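Local coordinates for protein ribosome-associated factor Y (Coxiella burnetii, PDB 3TQM) that probably binds ribosomes as a hibernation factor of the short HPF type, associating with 100S dimers of 70S particles and so helping to regulate translation, at residues 75-78 with 79-83. Numbering follows the deposited sequence.
Sequences DLLM and HKLET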
loop_
_atom_site.group_PDB
_atom_site.type_symbol
_atom_site.label_atom_id
_atom_site.label_comp_id
_atom_site.label_asym_id
_atom_site.label_seq_id
_atom_site.Cartn_x
_atom_site.Cartn_y
_atom_site.Cartn_z
ATOM N N ASP A 75 -3.764 3.218 -6.340
ATOM C CA ASP A 75 -3.554 4.656 -6.420
ATOM C C ASP A 75 -4.148 5.355 -5.202
ATOM O O ASP A 75 -3.522 6.239 -4.619
ATOM C CB ASP A 75 -4.183 5.209 -7.700
ATOM C CG ASP A 75 -3.506 6.475 -8.181
ATOM O OD1 ASP A 75 -2.667 6.386 -9.101
ATOM O OD2 ASP A 75 -3.805 7.558 -7.637
ATOM N N LEU A 76 -5.354 4.950 -4.819
ATOM C CA LEU A 76 -6.029 5.529 -3.660
ATOM C C LEU A 76 -5.273 5.250 -2.363
ATOM O O LEU A 76 -5.130 6.131 -1.515
ATOM C CB LEU A 76 -7.464 5.006 -3.556
ATOM C CG LEU A 76 -8.561 5.775 -4.302
ATOM C CD1 LEU A 76 -8.156 6.073 -5.736
ATOM C CD2 LEU A 76 -9.876 5.008 -4.255
ATOM N N LEU A 77 -4.792 4.020 -2.216
ATOM C CA LEU A 77 -4.082 3.613 -1.009
ATOM C C LEU A 77 -2.794 4.411 -0.824
ATOM O O LEU A 77 -2.377 4.676 0.304
ATOM C CB LEU A 77 -3.772 2.117 -1.042
ATOM C CG LEU A 77 -3.085 1.548 0.202
ATOM C CD1 LEU A 77 -3.916 1.816 1.448
ATOM C CD2 LEU A 77 -2.824 0.060 0.042
HETATM N N MSE A 78 -2.166 4.788 -1.935
HETATM C CA MSE A 78 -0.946 5.585 -1.879
HETATM C C MSE A 78 -1.207 6.949 -1.242
HETATM O O MSE A 78 -0.414 7.424 -0.432
HETATM C CB MSE A 78 -0.341 5.759 -3.273
HETATM C CG MSE A 78 0.058 4.464 -3.966
HETATM SE SE MSE A 78 1.366 3.401 -2.975
HETATM C CE MSE A 78 0.155 2.123 -2.139
ATOM N N HIS A 79 -2.323 7.573 -1.611
ATOM C CA HIS A 79 -2.696 8.871 -1.049
ATOM C C HIS A 79 -2.947 8.768 0.449
ATOM O O HIS A 79 -2.564 9.651 1.212
ATOM C CB HIS A 79 -3.936 9.438 -1.742
ATOM C CG HIS A 79 -3.721 9.791 -3.180
ATOM N ND1 HIS A 79 -2.964 10.871 -3.577
ATOM C CD2 HIS A 79 -4.173 9.210 -4.317
ATOM C CE1 HIS A 79 -2.953 10.938 -4.896
ATOM N NE2 HIS A 79 -3.681 9.942 -5.370
ATOM N N LYS A 80 -3.601 7.690 0.865
ATOM C CA LYS A 80 -3.843 7.455 2.283
ATOM C C LYS A 80 -2.528 7.227 3.025
ATOM O O LYS A 80 -2.355 7.695 4.154
ATOM C CB LYS A 80 -4.783 6.264 2.486
ATOM C CG LYS A 80 -6.223 6.544 2.086
ATOM C CD LYS A 80 -7.161 5.435 2.542
ATOM C CE LYS A 80 -8.615 5.843 2.360
ATOM N NZ LYS A 80 -9.562 4.827 2.895
ATOM N N LEU A 81 -1.604 6.510 2.391
ATOM C CA LEU A 81 -0.290 6.282 2.975
ATOM C C LEU A 81 0.477 7.591 3.139
ATOM O O LEU A 81 1.012 7.874 4.211
ATOM C CB LEU A 81 0.524 5.302 2.128
ATOM C CG LEU A 81 0.168 3.820 2.206
ATOM C CD1 LEU A 81 1.224 2.992 1.490
ATOM C CD2 LEU A 81 0.039 3.375 3.654
ATOM N N GLU A 82 0.530 8.385 2.074
ATOM C CA GLU A 82 1.237 9.659 2.111
ATOM C C GLU A 82 0.686 10.558 3.208
ATOM O O GLU A 82 1.443 11.200 3.934
ATOM C CB GLU A 82 1.167 10.361 0.754
ATOM C CG GLU A 82 1.885 9.616 -0.354
ATOM C CD GLU A 82 2.432 10.544 -1.421
ATOM O OE1 GLU A 82 1.628 11.197 -2.117
ATOM O OE2 GLU A 82 3.674 10.625 -1.558
ATOM N N THR A 83 -0.637 10.601 3.320
ATOM C CA THR A 83 -1.279 11.332 4.400
ATOM C C THR A 83 -0.744 10.860 5.748
ATOM O O THR A 83 -0.325 11.666 6.576
ATOM C CB THR A 83 -2.812 11.150 4.379
ATOM O OG1 THR A 83 -3.344 11.682 3.159
ATOM C CG2 THR A 83 -3.450 11.869 5.559
#
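Leu-81 lies against both Met-78 and Leu-77 on the buried side of a single helix, one turn after them. Its CD1 meets the selenomethionine methyl CE of Met-78 at 3.9 Å, the two side chains running next to each other in the same direction. Met-78 bends at chi2 and chi3, which brings CE beside Leu-81 CD1. Leu-77 adds a looser apolar contact, CG to CG of Leu-81 at 4.4 Å. On the outer side, the NE2 of His-79 donates a weak hydrogen bond to OD2 of Asp-75 (3.3 Å), well off straight at 131°, with carboxylate and imidazole planes turned 49° apart. With CG of Asp-75 anti to its own nitrogen (chi1 -154°), the carboxylate is turned toward that ring, whose CD2 also approaches the Asp-75 carbonyl O at 3.1 Å. Three i to i+4 bonds carry the helix through the junction: Lys-80, Leu-81 and Glu-82 donate N-H to the carbonyls of Leu-76, Leu-77 and Met-78, the Glu-82 N to Met-78 O bond being 2.8 Å long. Further out, Leu-77 and Leu-81 rest on Ala-63 of strand 59-65, and Leu-77 reaches Val-50 and Ala-52 of strand 47-56, whereas Met-78 and Leu-81 touch Leu-24 of helix 14-24. Asp-75 OD1 forms a salt bridge with Lys-23, Lys-80 NZ bonds Gln-64 O, and Glu-82 OE2 accepts from Gln-28 N. This part of helix 70-89 is thus two-faced, its apolar side packing on the sheet and first helix of the beta-alpha-beta-beta-beta-alpha domain of the HPF/YfiA family. Because its carboxylate is shared between Lys-23 and the imidazole, Asp-75 is probably kept ionised, with the lysine as its stronger partner and His-79 only lightly tethered.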